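Local coordinates for protein nuclear receptor subfamily 1 group I member 3 (Mus musculus, PDB 1XNX) that binds small lipophilic ligands such as the steroid androstenol and, as a heterodimer with RXR, activates transcription from retinoic acid and xenobiotic response elements, at residues A[68-72]-A[129-133]; A[109-113]-A[150-154]; A[141-146]-A[234-238]; A[156-162]-A[220-224]. All coordinates share one frame. Residue numbers count along the deposited sequence, not the author numbering.

Following the chain shows how a nuclear receptor ligand-binding domain is laced together by overlapping loops. Helix 62-85 opens contact 1, which closes on strand 130-132 of the small sheet. Before it does, helix 95-114 opens contact 2, which closes later on helix 144-158, so contacts 1 and 2 cross; both reach the steroid. The start of helix 144-158 meets the start of helix 235-241 in contact 3, whose long loop crosses contact 2 and encloses contact 4, where the end of helix 144-158 meets helix 216-233. Contacts 2, 3 and 4 therefore share helix 144-158. Phe69 of contact 1 touches Phe142 of contact 3, and Phe153 of contact 2 touches Leu223 of contact 4.

Contact 1: residues A[68-72]-A[129-133]; sequences HFADI and PLCYK. With ATE (16,17-androstene-3-ol), chain C.
Residues 68-72 form a turn inside helix 62-85, and strand 130-132 runs nearly perpendicular to it, the two N-to-C directions meeting at 105° with axes 13.4 Å apart. This meeting of a pocket-lining helix with the small antiparallel sheet belongs to the ligand-binding domain fold of nuclear receptors. The backbones stay well apart, Phe69 CA and Tyr132 CA being closest at 10.5 Å, so side chains must bridge the gap. Tyr132 (chi1 m) and His68 (chi1 t) both point across it and meet rim to rim, ring planes 25° apart. Ile72 CD1 approaches Tyr132 OH at 3.9 Å, and Phe69 CE1 lies 3.9 Å from Tyr132 CE2. Androstenol lies along one side of this bridge: its C19 sits over a face of the Phe69 ring, 3.7 Å from CD1, while C12 is 3.7 Å from Tyr132 CB. On the far side, His68 ND1 is hydrogen-bonded to Phe43 O. The bridge itself is closed by one hydrogen bond, His68 NE2 to Tyr132 OH, 2.8 Å.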
loop_
_atom_site.group_PDB
_atom_site.type_symbol
_atom_site.label_atom_id
_atom_site.label_comp_id
_atom_site.label_asym_id
_atom_site.label_seq_id
_atom_site.Cartn_x
_atom_site.Cartn_y
_atom_site.Cartn_z
ATOM N N HIS A 68 -3.880 23.632 12.613
ATOM C CA HIS A 68 -3.209 23.095 11.436
ATOM C C HIS A 68 -4.266 22.372 10.604
ATOM O O HIS A 68 -4.360 22.562 9.386
ATOM C CB HIS A 68 -2.116 22.107 11.840
ATOM C CG HIS A 68 -1.519 21.369 10.683
ATOM N ND1 HIS A 68 -0.742 21.986 9.726
ATOM C CD2 HIS A 68 -1.590 20.064 10.327
ATOM C CE1 HIS A 68 -0.358 21.093 8.832
ATOM N NE2 HIS A 68 -0.859 19.920 9.175
ATOM N N PHE A 69 -5.052 21.536 11.281
ATOM C CA PHE A 69 -6.118 20.794 10.633
ATOM C C PHE A 69 -7.085 21.817 10.053
ATOM O O PHE A 69 -7.692 21.599 9.006
ATOM C CB PHE A 69 -6.838 19.896 11.647
ATOM C CG PHE A 69 -6.065 18.671 12.027
ATOM C CD1 PHE A 69 -5.312 17.985 11.072
ATOM C CD2 PHE A 69 -6.116 18.178 13.330
ATOM C CE1 PHE A 69 -4.621 16.826 11.400
ATOM C CE2 PHE A 69 -5.429 17.013 13.679
ATOM C CZ PHE A 69 -4.679 16.335 12.713
ATOM N N ALA A 70 -7.235 22.932 10.749
ATOM C CA ALA A 70 -8.096 23.990 10.271
ATOM C C ALA A 70 -7.468 24.492 8.962
ATOM O O ALA A 70 -8.141 24.621 7.940
ATOM C CB ALA A 70 -8.157 25.105 11.302
ATOM N N ASP A 71 -6.166 24.753 8.990
ATOM C CA ASP A 71 -5.474 25.234 7.807
ATOM C C ASP A 71 -5.608 24.325 6.593
ATOM O O ASP A 71 -6.067 24.759 5.537
ATOM C CB ASP A 71 -3.977 25.424 8.078
ATOM C CG ASP A 71 -3.672 26.669 8.878
ATOM O OD1 ASP A 71 -4.421 27.658 8.770
ATOM O OD2 ASP A 71 -2.656 26.662 9.604
ATOM N N ILE A 72 -5.198 23.067 6.736
ATOM C CA ILE A 72 -5.231 22.148 5.604
ATOM C C ILE A 72 -6.628 21.874 5.095
ATOM O O ILE A 72 -6.806 21.566 3.920
ATOM C CB ILE A 72 -4.519 20.795 5.917
ATOM C CG1 ILE A 72 -5.320 19.975 6.930
ATOM C CG2 ILE A 72 -3.105 21.063 6.441
ATOM C CD1 ILE A 72 -4.830 18.549 7.053
ATOM N N PRO A 129 6.327 15.634 3.483
ATOM C CA PRO A 129 7.188 15.108 4.549
ATOM C C PRO A 129 6.376 14.854 5.825
ATOM O O PRO A 129 6.928 14.602 6.885
ATOM C CB PRO A 129 8.191 16.231 4.746
ATOM C CG PRO A 129 7.321 17.453 4.555
ATOM C CD PRO A 129 6.535 17.087 3.313
ATOM N N LEU A 130 5.058 14.925 5.708
ATOM C CA LEU A 130 4.172 14.740 6.850
ATOM C C LEU A 130 3.540 13.359 6.924
ATOM O O LEU A 130 3.309 12.714 5.910
ATOM C CB LEU A 130 3.076 15.816 6.816
ATOM C CG LEU A 130 3.277 17.067 7.681
ATOM C CD1 LEU A 130 4.753 17.383 7.831
ATOM C CD2 LEU A 130 2.518 18.227 7.070
ATOM N N CYS A 131 3.267 12.893 8.133
ATOM C CA CYS A 131 2.643 11.588 8.292
ATOM C C CYS A 131 1.475 11.678 9.282
ATOM O O CYS A 131 1.677 11.785 10.490
ATOM C CB CYS A 131 3.667 10.561 8.780
ATOM S SG CYS A 131 2.943 8.939 9.077
ATOM N N TYR A 132 0.252 11.631 8.765
ATOM C CA TYR A 132 -0.909 11.726 9.625
ATOM C C TYR A 132 -1.377 10.385 10.172
ATOM O O TYR A 132 -1.425 9.387 9.457
ATOM C CB TYR A 132 -2.062 12.420 8.892
ATOM C CG TYR A 132 -1.767 13.855 8.505
ATOM C CD1 TYR A 132 -1.517 14.203 7.172
ATOM C CD2 TYR A 132 -1.742 14.869 9.470
ATOM C CE1 TYR A 132 -1.250 15.518 6.810
ATOM C CE2 TYR A 132 -1.476 16.199 9.116
ATOM C CZ TYR A 132 -1.233 16.510 7.781
ATOM O OH TYR A 132 -0.994 17.810 7.409
ATOM N N LYS A 133 -1.718 10.380 11.455
ATOM C CA LYS A 133 -2.197 9.192 12.134
ATOM C C LYS A 133 -3.549 9.539 12.732
ATOM O O LYS A 133 -3.784 10.692 13.116
ATOM C CB LYS A 133 -1.230 8.798 13.245
ATOM C CG LYS A 133 0.193 8.584 12.768
ATOM C CD LYS A 133 1.129 8.391 13.938
ATOM C CE LYS A 133 2.496 7.991 13.462
ATOM N NZ LYS A 133 2.388 6.818 12.556
HETATM O O1 ATE C . -11.067 17.499 6.806
HETATM C C3 ATE C . -10.624 17.876 8.110
HETATM C C2 ATE C . -9.095 18.073 7.995
HETATM C C1 ATE C . -8.328 16.745 7.930
HETATM C C4 ATE C . -11.182 16.748 9.005
HETATM C C5 ATE C . -10.356 15.450 8.829
HETATM C C6 ATE C . -10.928 14.368 9.765
HETATM C C10 ATE C . -8.785 15.627 8.919
HETATM C C19 ATE C . -8.402 16.158 10.351
HETATM C C9 ATE C . -7.997 14.273 8.750
HETATM C C11 ATE C . -6.451 14.377 8.824
HETATM C C8 ATE C . -8.610 13.204 9.748
HETATM C C7 ATE C . -10.152 13.049 9.675
HETATM C C14 ATE C . -7.848 11.853 9.614
HETATM C C15 ATE C . -8.216 10.609 10.422
HETATM C C13 ATE C . -6.288 11.952 9.674
HETATM C C12 ATE C . -5.719 13.022 8.716
HETATM C C18 ATE C . -5.739 12.273 11.107
HETATM C C17 ATE C . -6.060 10.459 9.515
HETATM C C16 ATE C . -7.114 9.707 9.904
#

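Contact 2: residues A[109-113]-A[150-154]; sequences ILHIS and ILHFH. With ATE (16,17-androstene-3-ol), chain C.
Two helices can pack together near the middle of a nuclear receptor ligand-binding domain and each send a leucine to the ligand, as helix 95-114 (Leu110) and helix 144-158 (Leu151) do here. The short segments cross at -52° with axes 11.1 Å apart; His111 CA and His154 CA come closest, at 7.7 Å. Along 109-113, Ile109 is turned out of reach, but its carbonyl O takes Ser113 N at 2.7 Å and Ser113 OG (chi1 m) at 3.0 Å, an intrahelical bond that satisfies the buried hydroxyl. Leu110 (chi1 t, chi2 t) serves the ligand, with CD1 3.8 Å from the steroid O1; Leu151 of the other helix meets the opposite end of androstenol, CD2 to C16 at 3.5 Å. His111 (chi1 m, chi2 -86°) is the hub. Ile150 CD1 sits over its ring face in a CH-pi contact, 3.9 Å from the centroid, Phe153 CE2 is 4.0 Å from His111 CB, and His154 CE1 is 2.9 Å from His111 O. Ile112 CG1 reaches the edge of Phe153, 4.5 Å from CZ. His111 ND1 and His154 NE2 are hydrogen-bonded at 3.1 Å, and His154 ND1 is bonded onward to Asn115 OD1. The two imidazoles therefore need complementary protonation: one facing nitrogen carries the hydrogen and the other offers its lone pair.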
loop_
_atom_site.group_PDB
_atom_site.type_symbol
_atom_site.label_atom_id
_atom_site.label_comp_id
_atom_site.label_asym_id
_atom_site.label_seq_id
_atom_site.Cartn_x
_atom_site.Cartn_y
_atom_site.Cartn_z
ATOM N N ILE A 109 -15.390 14.991 -1.874
ATOM C CA ILE A 109 -14.264 15.004 -2.792
ATOM C C ILE A 109 -12.967 14.994 -1.987
ATOM O O ILE A 109 -11.995 14.352 -2.388
ATOM C CB ILE A 109 -14.285 16.228 -3.728
ATOM C CG1 ILE A 109 -15.546 16.197 -4.596
ATOM C CG2 ILE A 109 -13.032 16.223 -4.608
ATOM C CD1 ILE A 109 -15.637 17.332 -5.603
ATOM N N LEU A 110 -12.971 15.682 -0.843
ATOM C CA LEU A 110 -11.806 15.756 0.042
ATOM C C LEU A 110 -11.290 14.372 0.456
ATOM O O LEU A 110 -10.121 14.034 0.220
ATOM C CB LEU A 110 -12.151 16.566 1.292
ATOM C CG LEU A 110 -11.047 16.901 2.309
ATOM C CD1 LEU A 110 -11.484 18.125 3.083
ATOM C CD2 LEU A 110 -10.765 15.727 3.249
ATOM N N HIS A 111 -12.140 13.565 1.081
ATOM C CA HIS A 111 -11.689 12.237 1.473
ATOM C C HIS A 111 -11.387 11.340 0.274
ATOM O O HIS A 111 -10.559 10.437 0.365
ATOM C CB HIS A 111 -12.706 11.591 2.407
ATOM C CG HIS A 111 -12.757 12.243 3.753
ATOM N ND1 HIS A 111 -11.908 11.893 4.780
ATOM C CD2 HIS A 111 -13.498 13.279 4.213
ATOM C CE1 HIS A 111 -12.124 12.684 5.816
ATOM N NE2 HIS A 111 -13.083 13.535 5.496
ATOM N N ILE A 112 -12.044 11.591 -0.852
ATOM C CA ILE A 112 -11.797 10.800 -2.055
ATOM C C ILE A 112 -10.416 11.168 -2.587
ATOM O O ILE A 112 -9.654 10.301 -3.023
ATOM C CB ILE A 112 -12.855 11.076 -3.156
ATOM C CG1 ILE A 112 -14.211 10.489 -2.735
ATOM C CG2 ILE A 112 -12.390 10.495 -4.483
ATOM C CD1 ILE A 112 -15.362 10.892 -3.627
ATOM N N SER A 113 -10.084 12.453 -2.537
ATOM C CA SER A 113 -8.781 12.901 -3.018
ATOM C C SER A 113 -7.692 12.512 -2.030
ATOM O O SER A 113 -6.609 12.067 -2.416
ATOM C CB SER A 113 -8.774 14.419 -3.197
ATOM O OG SER A 113 -9.633 14.805 -4.254
ATOM N N ILE A 150 -14.436 7.286 9.334
ATOM C CA ILE A 150 -13.577 7.896 8.338
ATOM C C ILE A 150 -12.454 6.925 7.971
ATOM O O ILE A 150 -12.095 6.804 6.797
ATOM C CB ILE A 150 -12.986 9.216 8.858
ATOM C CG1 ILE A 150 -14.058 10.305 8.800
ATOM C CG2 ILE A 150 -11.775 9.623 8.014
ATOM C CD1 ILE A 150 -14.607 10.528 7.387
ATOM N N LEU A 151 -11.922 6.221 8.969
ATOM C CA LEU A 151 -10.852 5.265 8.732
ATOM C C LEU A 151 -11.295 4.046 7.956
ATOM O O LEU A 151 -10.579 3.581 7.070
ATOM C CB LEU A 151 -10.232 4.795 10.044
ATOM C CG LEU A 151 -8.830 5.328 10.344
ATOM C CD1 LEU A 151 -7.923 5.097 9.146
ATOM C CD2 LEU A 151 -8.917 6.818 10.666
ATOM N N HIS A 152 -12.465 3.509 8.292
ATOM C CA HIS A 152 -12.957 2.325 7.598
ATOM C C HIS A 152 -13.091 2.662 6.122
ATOM O O HIS A 152 -12.703 1.876 5.252
ATOM C CB HIS A 152 -14.321 1.885 8.151
ATOM C CG HIS A 152 -14.687 0.473 7.801
ATOM N ND1 HIS A 152 -15.989 0.023 7.775
ATOM C CD2 HIS A 152 -13.917 -0.595 7.482
ATOM C CE1 HIS A 152 -16.008 -1.258 7.454
ATOM N NE2 HIS A 152 -14.762 -1.657 7.272
ATOM N N PHE A 153 -13.638 3.844 5.849
ATOM C CA PHE A 153 -13.832 4.306 4.482
ATOM C C PHE A 153 -12.543 4.233 3.672
ATOM O O PHE A 153 -12.486 3.585 2.619
ATOM C CB PHE A 153 -14.338 5.747 4.479
ATOM C CG PHE A 153 -14.383 6.362 3.110
ATOM C CD1 PHE A 153 -15.366 5.989 2.198
ATOM C CD2 PHE A 153 -13.398 7.258 2.709
ATOM C CE1 PHE A 153 -15.366 6.496 0.899
ATOM C CE2 PHE A 153 -13.386 7.765 1.418
ATOM C CZ PHE A 153 -14.372 7.383 0.511
ATOM N N HIS A 154 -11.514 4.916 4.174
ATOM C CA HIS A 154 -10.213 4.964 3.515
ATOM C C HIS A 154 -9.586 3.590 3.328
ATOM O O HIS A 154 -8.940 3.337 2.315
ATOM C CB HIS A 154 -9.265 5.888 4.287
ATOM C CG HIS A 154 -9.506 7.344 4.027
ATOM N ND1 HIS A 154 -9.219 7.939 2.818
ATOM C CD2 HIS A 154 -10.064 8.309 4.798
ATOM C CE1 HIS A 154 -9.591 9.205 2.853
ATOM N NE2 HIS A 154 -10.108 9.455 4.042
HETATM O O1 ATE C . -11.067 17.499 6.806
HETATM C C3 ATE C . -10.624 17.876 8.110
HETATM C C2 ATE C . -9.095 18.073 7.995
HETATM C C1 ATE C . -8.328 16.745 7.930
HETATM C C4 ATE C . -11.182 16.748 9.005
HETATM C C5 ATE C . -10.356 15.450 8.829
HETATM C C6 ATE C . -10.928 14.368 9.765
HETATM C C10 ATE C . -8.785 15.627 8.919
HETATM C C19 ATE C . -8.402 16.158 10.351
HETATM C C9 ATE C . -7.997 14.273 8.750
HETATM C C11 ATE C . -6.451 14.377 8.824
HETATM C C8 ATE C . -8.610 13.204 9.748
HETATM C C7 ATE C . -10.152 13.049 9.675
HETATM C C14 ATE C . -7.848 11.853 9.614
HETATM C C15 ATE C . -8.216 10.609 10.422
HETATM C C13 ATE C . -6.288 11.952 9.674
HETATM C C12 ATE C . -5.719 13.022 8.716
HETATM C C18 ATE C . -5.739 12.273 11.107
HETATM C C17 ATE C . -6.060 10.459 9.515
HETATM C C16 ATE C . -7.114 9.707 9.904
#

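Contact 3: residues A[141-146]-A[234-238]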
loop_
_atom_site.group_PDB
_atom_site.type_symbol
_atom_site.label_atom_id
_atom_site.label_comp_id
_atom_site.label_asym_id
_atom_site.label_seq_id
_atom_site.Cartn_x
_atom_site.Cartn_y
_atom_site.Cartn_z
ATOM N N GLY A 141 -9.446 16.574 19.314
ATOM C CA GLY A 141 -10.818 16.636 19.770
ATOM C C GLY A 141 -11.871 16.039 18.852
ATOM O O GLY A 141 -13.074 16.175 19.110
ATOM N N PHE A 142 -11.451 15.388 17.776
ATOM C CA PHE A 142 -12.425 14.767 16.894
ATOM C C PHE A 142 -12.968 13.505 17.587
ATOM O O PHE A 142 -12.252 12.809 18.314
ATOM C CB PHE A 142 -11.791 14.440 15.542
ATOM C CG PHE A 142 -11.575 15.653 14.668
ATOM C CD1 PHE A 142 -10.346 16.319 14.658
ATOM C CD2 PHE A 142 -12.614 16.152 13.876
ATOM C CE1 PHE A 142 -10.148 17.465 13.873
ATOM C CE2 PHE A 142 -12.432 17.291 13.090
ATOM C CZ PHE A 142 -11.190 17.952 13.089
ATOM N N GLN A 143 -14.248 13.235 17.379
ATOM C CA GLN A 143 -14.904 12.090 17.993
ATOM C C GLN A 143 -14.369 10.755 17.466
ATOM O O GLN A 143 -14.192 10.566 16.257
ATOM C CB GLN A 143 -16.409 12.196 17.762
ATOM C CG GLN A 143 -17.224 11.153 18.489
ATOM C CD GLN A 143 -18.705 11.477 18.458
ATOM O OE1 GLN A 143 -19.529 10.683 18.893
ATOM N NE2 GLN A 143 -19.045 12.655 17.947
ATOM N N TYR A 144 -14.118 9.827 18.378
ATOM C CA TYR A 144 -13.586 8.528 18.000
ATOM C C TYR A 144 -14.420 7.814 16.939
ATOM O O TYR A 144 -13.891 7.409 15.906
ATOM C CB TYR A 144 -13.456 7.629 19.229
ATOM C CG TYR A 144 -12.413 6.555 19.059
ATOM C CD1 TYR A 144 -11.058 6.849 19.188
ATOM C CD2 TYR A 144 -12.778 5.247 18.729
ATOM C CE1 TYR A 144 -10.088 5.865 18.993
ATOM C CE2 TYR A 144 -11.819 4.255 18.530
ATOM C CZ TYR A 144 -10.478 4.569 18.665
ATOM O OH TYR A 144 -9.538 3.584 18.478
ATOM N N GLU A 145 -15.718 7.654 17.203
ATOM C CA GLU A 145 -16.637 6.980 16.277
ATOM C C GLU A 145 -16.527 7.582 14.895
ATOM O O GLU A 145 -16.510 6.872 13.894
ATOM C CB GLU A 145 -18.084 7.106 16.754
ATOM C CG GLU A 145 -18.417 6.358 18.043
ATOM C CD GLU A 145 -17.731 6.941 19.264
ATOM O OE1 GLU A 145 -17.642 8.190 19.377
ATOM O OE2 GLU A 145 -17.297 6.143 20.120
ATOM N N PHE A 146 -16.474 8.909 14.852
ATOM C CA PHE A 146 -16.319 9.643 13.601
ATOM C C PHE A 146 -15.032 9.131 12.938
ATOM O O PHE A 146 -15.064 8.567 11.844
ATOM C CB PHE A 146 -16.207 11.130 13.908
ATOM C CG PHE A 146 -15.970 11.980 12.705
ATOM C CD1 PHE A 146 -16.784 11.860 11.584
ATOM C CD2 PHE A 146 -14.950 12.934 12.699
ATOM C CE1 PHE A 146 -16.588 12.675 10.474
ATOM C CE2 PHE A 146 -14.746 13.754 11.592
ATOM C CZ PHE A 146 -15.569 13.624 10.478
ATOM N N TYR A 234 -22.047 12.840 11.616
ATOM C CA TYR A 234 -21.146 13.664 12.413
ATOM C C TYR A 234 -20.840 15.002 11.764
ATOM O O TYR A 234 -19.704 15.481 11.795
ATOM C CB TYR A 234 -19.843 12.912 12.669
ATOM C CG TYR A 234 -20.034 11.494 13.134
ATOM C CD1 TYR A 234 -20.269 10.469 12.222
ATOM C CD2 TYR A 234 -19.942 11.168 14.488
ATOM C CE1 TYR A 234 -20.400 9.147 12.643
ATOM C CE2 TYR A 234 -20.073 9.853 14.921
ATOM C CZ TYR A 234 -20.300 8.847 13.992
ATOM O OH TYR A 234 -20.417 7.545 14.414
ATOM N N SER A 235 -21.864 15.611 11.184
ATOM C CA SER A 235 -21.702 16.892 10.503
ATOM C C SER A 235 -21.218 17.999 11.436
ATOM O O SER A 235 -20.518 18.915 11.007
ATOM C CB SER A 235 -23.025 17.308 9.855
ATOM O OG SER A 235 -22.822 18.339 8.901
ATOM N N TYR A 236 -21.585 17.906 12.709
ATOM C CA TYR A 236 -21.197 18.915 13.689
ATOM C C TYR A 236 -19.685 18.981 13.889
ATOM O O TYR A 236 -19.133 20.036 14.221
ATOM C CB TYR A 236 -21.915 18.647 15.013
ATOM C CG TYR A 236 -21.837 17.215 15.482
ATOM C CD1 TYR A 236 -20.698 16.728 16.129
ATOM C CD2 TYR A 236 -22.911 16.340 15.292
ATOM C CE1 TYR A 236 -20.632 15.410 16.578
ATOM C CE2 TYR A 236 -22.853 15.021 15.736
ATOM C CZ TYR A 236 -21.712 14.567 16.379
ATOM O OH TYR A 236 -21.649 13.273 16.834
ATOM N N GLU A 237 -19.022 17.851 13.665
ATOM C CA GLU A 237 -17.579 17.766 13.802
ATOM C C GLU A 237 -16.919 18.721 12.806
ATOM O O GLU A 237 -15.952 19.413 13.127
ATOM C CB GLU A 237 -17.124 16.338 13.525
ATOM C CG GLU A 237 -16.063 15.816 14.484
ATOM C CD GLU A 237 -16.599 15.627 15.887
ATOM O OE1 GLU A 237 -15.811 15.272 16.786
ATOM O OE2 GLU A 237 -17.815 15.827 16.086
ATOM N N LEU A 238 -17.447 18.764 11.591
ATOM C CA LEU A 238 -16.888 19.635 10.570
ATOM C C LEU A 238 -17.347 21.084 10.726
ATOM O O LEU A 238 -16.553 22.020 10.578
ATOM C CB LEU A 238 -17.247 19.094 9.182
ATOM C CG LEU A 238 -16.639 17.708 8.913
ATOM C CD1 LEU A 238 -17.140 17.156 7.586
ATOM C CD2 LEU A 238 -15.114 17.812 8.918
#
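Tyr234, just past the end of helix 216-233, leads the second segment into the contact. Its ring has the backbone N of Phe146 over one face, with Phe146 CB in a CH-pi contact 4.1 Å from the centroid, and its OH lies 3.3 Å from Glu145 CB. The Tyr234 CB, in turn, packs 3.4 Å from Phe146 CD1. Ser235 faces away as helix 235-241 begins, and Tyr236 is exposed, with its ring edge beside the Gln143 side chain. Glu237 is the centrepiece. Its CB sits over the Phe146 ring, 4.2 Å from the centroid, and its CG is 3.5 Å from Phe142 CD2 at the edge of that ring. Leu238 follows, with CD2 4.5 Å from Phe146 CZ; its side chain, about 4 Å from the bound steroid, brings this junction to the pocket. Opposite, Gly141 ends helix 134-139 in a Schellman motif and Gln143 is the N-cap of helix 144-158. Phe142 and Tyr234 are both important for recognition of another ligand, TCPOBOP. Glu237 works in two ways: its methylenes pack against both phenylalanine rings, while OE1 accepts Gln143 N at 2.6 Å, giving a buried carboxylate a backbone donor.

Contact 4: residues A[156-162]-A[220-224]; sequences NLKGLHL and LMGLL
Leu223 overlaps side chains of residues 156-160, its CD1 lying 3.8 Å from Leu157 CD1 and 3.7 Å from Leu160 CD1, and its CD2 3.6 Å from Asn156 CB. The fold is the layered helical sandwich of the nuclear receptor ligand-binding domain, and in this contact leucines join helix 144-158 and the loop beyond it to helix 216-233. Residues 220-224 are regularly helical, with Leu224 N bonded to Leu220 O at 2.9 Å, so that Leu220 and Leu223 (both chi1 m, chi2 t) place their side chains next to each other on one face. The other segment starts helical at Asn156 and includes a type I beta turn from Lys158 to His161, with His161 N to Lys158 O at 2.9 Å. His161 takes a positive phi (54°), which redirects the chain so that Leu162 points back at the same helix as Leu160. The backbones are nearest at Leu157 CA and Leu223 CA, 7.4 Å. Leu157 (t, p) and Leu160 (m, t) also contact Leu220, while Leu157 and Leu162 both lean on Tyr167 of helix 164-175, which closes one side of the cluster. At the turn, the His161 ring meets the His161 ring of the second subunit. Leu220 CD2 is the shared point, 3.6 Å from Leu157 CD1, 3.9 Å from Leu162 CD1 and 3.5 Å from Leu160 CD1.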
loop_
_atom_site.group_PDB
_atom_site.type_symbol
_atom_site.label_atom_id
_atom_site.label_comp_id
_atom_site.label_asym_id
_atom_site.label_seq_id
_atom_site.Cartn_x
_atom_site.Cartn_y
_atom_site.Cartn_z
ATOM N N ASN A 156 -11.317 0.719 3.140
ATOM C CA ASN A 156 -12.155 0.075 2.144
ATOM C C ASN A 156 -11.820 0.549 0.727
ATOM O O ASN A 156 -11.680 -0.257 -0.198
ATOM C CB ASN A 156 -13.625 0.352 2.452
ATOM C CG ASN A 156 -14.140 -0.458 3.618
ATOM O OD1 ASN A 156 -15.056 -0.033 4.325
ATOM N ND2 ASN A 156 -13.571 -1.644 3.815
ATOM N N LEU A 157 -11.684 1.859 0.560
ATOM C CA LEU A 157 -11.385 2.415 -0.753
ATOM C C LEU A 157 -9.961 2.126 -1.238
ATOM O O LEU A 157 -9.738 1.954 -2.438
ATOM C CB LEU A 157 -11.645 3.932 -0.764
ATOM C CG LEU A 157 -11.513 4.632 -2.121
ATOM C CD1 LEU A 157 -12.402 3.953 -3.139
ATOM C CD2 LEU A 157 -11.896 6.087 -1.993
ATOM N N LYS A 158 -8.994 2.057 -0.330
ATOM C CA LYS A 158 -7.635 1.796 -0.781
ATOM C C LYS A 158 -7.509 0.364 -1.242
ATOM O O LYS A 158 -6.798 0.067 -2.206
ATOM C CB LYS A 158 -6.618 2.047 0.325
ATOM C CG LYS A 158 -5.221 2.268 -0.220
ATOM C CD LYS A 158 -5.184 3.531 -1.059
ATOM C CE LYS A 158 -3.780 3.859 -1.526
ATOM N NZ LYS A 158 -3.719 5.205 -2.176
ATOM N N GLY A 159 -8.203 -0.522 -0.537
ATOM C CA GLY A 159 -8.167 -1.929 -0.875
ATOM C C GLY A 159 -8.601 -2.211 -2.298
ATOM O O GLY A 159 -8.347 -3.303 -2.804
ATOM N N LEU A 160 -9.236 -1.242 -2.954
ATOM C CA LEU A 160 -9.698 -1.439 -4.326
ATOM C C LEU A 160 -8.632 -1.157 -5.390
ATOM O O LEU A 160 -8.867 -1.330 -6.577
ATOM C CB LEU A 160 -10.945 -0.585 -4.585
ATOM C CG LEU A 160 -12.145 -0.918 -3.690
ATOM C CD1 LEU A 160 -13.278 0.056 -3.954
ATOM C CD2 LEU A 160 -12.587 -2.350 -3.945
ATOM N N HIS A 161 -7.459 -0.716 -4.958
ATOM C CA HIS A 161 -6.362 -0.439 -5.873
ATOM C C HIS A 161 -6.681 0.507 -7.024
ATOM O O HIS A 161 -6.333 0.218 -8.165
ATOM C CB HIS A 161 -5.827 -1.750 -6.453
ATOM C CG HIS A 161 -5.092 -2.593 -5.461
ATOM N ND1 HIS A 161 -4.471 -2.063 -4.351
ATOM C CD2 HIS A 161 -4.827 -3.921 -5.441
ATOM C CE1 HIS A 161 -3.852 -3.026 -3.691
ATOM N NE2 HIS A 161 -4.053 -4.164 -4.332
ATOM N N LEU A 162 -7.313 1.641 -6.732
ATOM C CA LEU A 162 -7.672 2.606 -7.772
ATOM C C LEU A 162 -6.495 3.419 -8.285
ATOM O O LEU A 162 -5.401 3.350 -7.748
ATOM C CB LEU A 162 -8.730 3.588 -7.255
ATOM C CG LEU A 162 -10.133 3.105 -6.876
ATOM C CD1 LEU A 162 -11.015 4.337 -6.708
ATOM C CD2 LEU A 162 -10.707 2.188 -7.951
ATOM N N LEU A 220 -17.838 1.023 -5.389
ATOM C CA LEU A 220 -17.473 2.426 -5.305
ATOM C C LEU A 220 -18.711 3.246 -4.938
ATOM O O LEU A 220 -18.706 3.958 -3.925
ATOM C CB LEU A 220 -16.856 2.899 -6.621
ATOM C CG LEU A 220 -15.450 2.320 -6.855
ATOM C CD1 LEU A 220 -14.942 2.714 -8.221
ATOM C CD2 LEU A 220 -14.509 2.815 -5.778
ATOM N N MET A 221 -19.775 3.135 -5.734
ATOM C CA MET A 221 -21.021 3.861 -5.445
ATOM C C MET A 221 -21.501 3.523 -4.035
ATOM O O MET A 221 -22.170 4.329 -3.383
ATOM C CB MET A 221 -22.113 3.498 -6.455
ATOM C CG MET A 221 -21.734 3.790 -7.890
ATOM S SD MET A 221 -21.025 5.438 -8.080
ATOM C CE MET A 221 -22.479 6.401 -8.318
ATOM N N GLY A 222 -21.160 2.327 -3.577
ATOM C CA GLY A 222 -21.552 1.925 -2.244
ATOM C C GLY A 222 -20.801 2.768 -1.240
ATOM O O GLY A 222 -21.384 3.272 -0.277
ATOM N N LEU A 223 -19.499 2.929 -1.470
ATOM C CA LEU A 223 -18.659 3.724 -0.579
ATOM C C LEU A 223 -19.069 5.188 -0.629
ATOM O O LEU A 223 -18.913 5.918 0.338
ATOM C CB LEU A 223 -17.186 3.578 -0.965
ATOM C CG LEU A 223 -16.558 2.210 -0.675
ATOM C CD1 LEU A 223 -15.284 2.016 -1.509
ATOM C CD2 LEU A 223 -16.257 2.096 0.815
ATOM N N LEU A 224 -19.597 5.619 -1.764
ATOM C CA LEU A 224 -20.033 7.001 -1.892
ATOM C C LEU A 224 -21.255 7.177 -0.976
ATOM O O LEU A 224 -21.554 8.270 -0.502
ATOM C CB LEU A 224 -20.405 7.296 -3.350
ATOM C CG LEU A 224 -20.311 8.753 -3.819
ATOM C CD1 LEU A 224 -18.858 9.209 -3.776
ATOM C CD2 LEU A 224 -20.858 8.869 -5.236
#